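Local coordinates for protein pyruvate formate-lyase 2 (PDB 2F3O) that is of unknown function but belongs to the glycyl radical enzymes and probably acts as a lyase of the pyruvate formate-lyase family, at residues 329-340 / 365-374. Residues are numbered along the deposited sequence; the frame is centred on the assembly and turned at random.
Sequences QATNQAVTIGGC and RQPNVHVRIN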
loop_
_atom_site.group_PDB
_atom_site.type_symbol
_atom_site.label_atom_id
_atom_site.label_comp_id
_atom_site.label_asym_id
_atom_site.label_seq_id
_atom_site.Cartn_x
_atom_site.Cartn_y
_atom_site.Cartn_z
ATOM N N GLN A 329 -25.887 -35.499 13.993
ATOM C CA GLN A 329 -26.524 -34.783 12.887
ATOM C C GLN A 329 -26.258 -33.279 12.906
ATOM O O GLN A 329 -27.184 -32.460 12.934
ATOM C CB GLN A 329 -28.023 -35.062 12.866
ATOM C CG GLN A 329 -28.357 -36.523 12.700
ATOM C CD GLN A 329 -29.845 -36.765 12.701
ATOM O OE1 GLN A 329 -30.589 -36.153 13.475
ATOM N NE2 GLN A 329 -30.296 -37.660 11.831
ATOM N N ALA A 330 -24.979 -32.931 12.919
ATOM C CA ALA A 330 -24.563 -31.565 13.166
ATOM C C ALA A 330 -24.562 -30.758 11.887
ATOM O O ALA A 330 -23.807 -31.031 10.959
ATOM C CB ALA A 330 -23.202 -31.574 13.777
ATOM N N THR A 331 -25.439 -29.775 11.822
ATOM C CA THR A 331 -25.416 -28.840 10.713
ATOM C C THR A 331 -25.305 -27.446 11.306
ATOM O O THR A 331 -24.347 -26.723 11.035
ATOM C CB THR A 331 -26.665 -28.960 9.829
ATOM O OG1 THR A 331 -27.847 -28.852 10.635
ATOM C CG2 THR A 331 -26.666 -30.294 9.106
ATOM N N ASN A 332 -26.304 -27.087 12.106
ATOM C CA ASN A 332 -26.225 -25.969 13.028
ATOM C C ASN A 332 -26.399 -24.579 12.474
ATOM O O ASN A 332 -25.538 -23.725 12.670
ATOM C CB ASN A 332 -25.005 -26.083 13.937
ATOM C CG ASN A 332 -25.147 -27.213 14.898
ATOM O OD1 ASN A 332 -26.061 -27.204 15.697
ATOM N ND2 ASN A 332 -24.290 -28.215 14.800
ATOM N N GLN A 333 -27.515 -24.366 11.784
ATOM C CA GLN A 333 -27.944 -23.024 11.452
ATOM C C GLN A 333 -28.288 -22.352 12.755
ATOM O O GLN A 333 -29.319 -22.630 13.334
ATOM C CB GLN A 333 -29.184 -23.036 10.559
ATOM C CG GLN A 333 -28.920 -23.459 9.138
ATOM C CD GLN A 333 -30.177 -23.885 8.439
ATOM O OE1 GLN A 333 -31.009 -23.057 8.075
ATOM N NE2 GLN A 333 -30.324 -25.186 8.237
ATOM N N ALA A 334 -27.422 -21.467 13.218
ATOM C CA ALA A 334 -27.608 -20.879 14.518
ATOM C C ALA A 334 -28.442 -19.613 14.492
ATOM O O ALA A 334 -28.582 -18.963 13.470
ATOM C CB ALA A 334 -26.282 -20.605 15.151
ATOM N N VAL A 335 -28.979 -19.253 15.641
ATOM C CA VAL A 335 -29.754 -18.049 15.737
ATOM C C VAL A 335 -29.290 -17.369 17.028
ATOM O O VAL A 335 -29.033 -18.063 18.012
ATOM C CB VAL A 335 -31.270 -18.425 15.667
ATOM C CG1 VAL A 335 -31.952 -18.477 17.028
ATOM C CG2 VAL A 335 -32.010 -17.530 14.687
ATOM N N THR A 336 -29.088 -16.048 17.014
ATOM C CA THR A 336 -28.626 -15.324 18.214
ATOM C C THR A 336 -29.678 -14.351 18.751
ATOM O O THR A 336 -30.076 -13.410 18.060
ATOM C CB THR A 336 -27.326 -14.530 17.957
ATOM O OG1 THR A 336 -26.367 -15.366 17.306
ATOM C CG2 THR A 336 -26.733 -13.979 19.249
ATOM N N ILE A 337 -30.131 -14.583 19.981
ATOM C CA ILE A 337 -31.068 -13.681 20.639
ATOM C C ILE A 337 -30.488 -13.050 21.908
ATOM O O ILE A 337 -29.581 -13.598 22.534
ATOM C CB ILE A 337 -32.436 -14.375 20.960
ATOM C CG1 ILE A 337 -32.288 -15.469 22.028
ATOM C CG2 ILE A 337 -33.058 -14.954 19.709
ATOM C CD1 ILE A 337 -33.570 -16.223 22.285
ATOM N N GLY A 338 -31.022 -11.898 22.294
ATOM C CA GLY A 338 -30.600 -11.233 23.527
ATOM C C GLY A 338 -29.309 -10.464 23.395
ATOM O O GLY A 338 -28.779 -10.302 22.299
ATOM N N GLY A 339 -28.789 -9.971 24.504
ATOM C CA GLY A 339 -27.510 -9.274 24.479
ATOM C C GLY A 339 -27.684 -7.782 24.605
ATOM O O GLY A 339 -28.780 -7.305 24.884
ATOM N N CYS A 340 -26.600 -7.043 24.400
ATOM C CA CYS A 340 -26.626 -5.591 24.555
ATOM C C CYS A 340 -26.422 -4.816 23.243
ATOM O O CYS A 340 -26.105 -5.399 22.200
ATOM C CB CYS A 340 -25.561 -5.176 25.553
ATOM S SG CYS A 340 -23.917 -5.450 24.924
ATOM N N ARG A 365 -34.245 -30.515 17.051
ATOM C CA ARG A 365 -32.781 -30.469 17.000
ATOM C C ARG A 365 -32.236 -29.165 16.421
ATOM O O ARG A 365 -31.075 -28.817 16.650
ATOM C CB ARG A 365 -32.200 -31.662 16.227
ATOM C CG ARG A 365 -32.561 -31.708 14.754
ATOM C CD ARG A 365 -31.791 -32.794 13.967
ATOM N NE ARG A 365 -30.579 -32.309 13.287
ATOM C CZ ARG A 365 -30.561 -31.688 12.105
ATOM N NH1 ARG A 365 -31.687 -31.430 11.460
ATOM N NH2 ARG A 365 -29.413 -31.298 11.568
ATOM N N GLN A 366 -33.072 -28.440 15.681
ATOM C CA GLN A 366 -32.570 -27.296 14.957
ATOM C C GLN A 366 -33.502 -26.114 14.749
ATOM O O GLN A 366 -34.627 -26.283 14.274
ATOM C CB GLN A 366 -32.096 -27.689 13.540
ATOM C CG GLN A 366 -30.746 -28.371 13.401
ATOM C CD GLN A 366 -29.572 -27.498 13.745
ATOM O OE1 GLN A 366 -29.623 -26.295 13.591
ATOM N NE2 GLN A 366 -28.488 -28.111 14.192
ATOM N N PRO A 367 -33.141 -24.975 15.334
ATOM C CA PRO A 367 -32.024 -24.137 14.980
ATOM C C PRO A 367 -31.135 -24.246 16.233
ATOM O O PRO A 367 -31.592 -24.695 17.292
ATOM C CB PRO A 367 -32.638 -22.741 14.841
ATOM C CG PRO A 367 -34.016 -22.860 15.337
ATOM C CD PRO A 367 -34.160 -24.192 16.036
ATOM N N ASN A 368 -29.865 -23.905 16.139
ATOM C CA ASN A 368 -29.092 -23.894 17.346
ATOM C C ASN A 368 -29.338 -22.561 17.970
ATOM O O ASN A 368 -28.799 -21.572 17.511
ATOM C CB ASN A 368 -27.611 -24.066 17.058
ATOM C CG ASN A 368 -26.874 -24.637 18.238
ATOM O OD1 ASN A 368 -27.380 -24.624 19.352
ATOM N ND2 ASN A 368 -25.683 -25.156 18.002
ATOM N N VAL A 369 -30.170 -22.509 19.000
ATOM C CA VAL A 369 -30.480 -21.204 19.586
ATOM C C VAL A 369 -29.520 -20.722 20.680
ATOM O O VAL A 369 -29.271 -21.399 21.686
ATOM C CB VAL A 369 -31.979 -21.018 19.856
ATOM C CG1 VAL A 369 -32.700 -22.319 19.601
ATOM C CG2 VAL A 369 -32.249 -20.413 21.214
ATOM N N HIS A 370 -28.976 -19.535 20.445
ATOM C CA HIS A 370 -27.920 -18.997 21.261
ATOM C C HIS A 370 -28.374 -17.742 21.939
ATOM O O HIS A 370 -28.782 -16.787 21.288
ATOM C CB HIS A 370 -26.734 -18.680 20.389
ATOM C CG HIS A 370 -26.093 -19.886 19.790
ATOM N ND1 HIS A 370 -25.281 -19.822 18.682
ATOM C CD2 HIS A 370 -26.138 -21.189 20.146
ATOM C CE1 HIS A 370 -24.842 -21.028 18.386
ATOM N NE2 HIS A 370 -25.353 -21.879 19.257
ATOM N N VAL A 371 -28.320 -17.745 23.262
ATOM C CA VAL A 371 -28.857 -16.633 24.030
ATOM C C VAL A 371 -27.724 -15.871 24.690
ATOM O O VAL A 371 -27.008 -16.410 25.527
ATOM C CB VAL A 371 -29.861 -17.096 25.108
ATOM C CG1 VAL A 371 -30.660 -15.924 25.614
ATOM C CG2 VAL A 371 -30.798 -18.149 24.563
ATOM N N ARG A 372 -27.560 -14.618 24.283
ATOM C CA ARG A 372 -26.632 -13.712 24.931
ATOM C C ARG A 372 -27.265 -13.121 26.198
ATOM O O ARG A 372 -28.369 -12.551 26.169
ATOM C CB ARG A 372 -26.235 -12.582 23.977
ATOM C CG ARG A 372 -25.222 -12.935 22.900
ATOM C CD ARG A 372 -24.905 -11.709 22.021
ATOM N NE ARG A 372 -24.597 -10.523 22.816
ATOM C CZ ARG A 372 -24.196 -9.355 22.320
ATOM N NH1 ARG A 372 -24.019 -9.223 21.016
ATOM N NH2 ARG A 372 -23.945 -8.329 23.129
ATOM N N ILE A 373 -26.574 -13.281 27.320
ATOM C CA ILE A 373 -26.975 -12.611 28.541
ATOM C C ILE A 373 -25.790 -11.896 29.148
ATOM O O ILE A 373 -24.626 -12.225 28.863
ATOM C CB ILE A 373 -27.532 -13.578 29.581
ATOM C CG1 ILE A 373 -26.630 -14.779 29.734
ATOM C CG2 ILE A 373 -28.913 -14.071 29.192
ATOM C CD1 ILE A 373 -27.273 -15.831 30.569
ATOM N N ASN A 374 -26.093 -10.916 29.989
ATOM C CA ASN A 374 -25.069 -10.107 30.639
ATOM C C ASN A 374 -25.580 -9.611 31.972
ATOM O O ASN A 374 -26.685 -9.957 32.387
ATOM C CB ASN A 374 -24.662 -8.919 29.758
ATOM C CG ASN A 374 -25.854 -8.138 29.221
ATOM O OD1 ASN A 374 -26.562 -7.474 29.964
ATOM N ND2 ASN A 374 -26.061 -8.201 27.925
#
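Strands 334-338 and 368-373 run parallel, their axes 4.7 Å apart and 23° askew, and the backbone bonds from Asn-368 N to Gln-333 O through Arg-372 N to Ile-337 O zip them together. With helix 350-362 between them in sequence they form a beta-alpha-beta unit. On one face of this strand pair the side chains are apolar. Val-335 and Val-369 point the same way there as neighbours, with CG1 of Val-335 3.8 Å from CB of Val-369. Further along, CG1 of Ile-337 meets CG1 of Val-371, and helix 350-362 packs over this face. On the other face the methyl CB of Ala-334 touches CE1 of the His-370 ring at 3.6 Å. ND1 of that ring is hydrogen-bonded to Thr-423.

The loops ahead of the strands are joined by polar side chains. Arg-365 NH2 donates to Gln-329 O (2.9 Å), which approaches the rim of the guanidinium, almost level with it. The chain bends at chi3 (-95°), which turns NE toward the same oxygen for a second, weak bond. CG of Gln-366 lies over one guanidinium face. A methionine at Arg-365 would probably leave Gln-329 O without its donors and the carbonyl of Ile-314 without its NH1 partner. Gln-366 NE2 reaches Asn-332 OD1 (3.0 Å) from above the carbonyl plane, the two amides being 63° apart. Asn-332 ND2 is hydrogen-bonded to a glycerol, probably from the crystallisation liquor.

Near the C-terminal end of strand 368-373, Arg-372 NH2 packs 3.4 Å from SG of Cys-340. The guanidinium of Arg-372 bonds to Leu-419 O, Tyr-421 O and, through NE, Asp-401. Buried polar side chains thus tie the loops before a strand pair with one apolar face. There Asn-332 and Asn-368 touch Trp-753, and Asn-368 ND2 bonds to O of Gly-752, the predicted radical site.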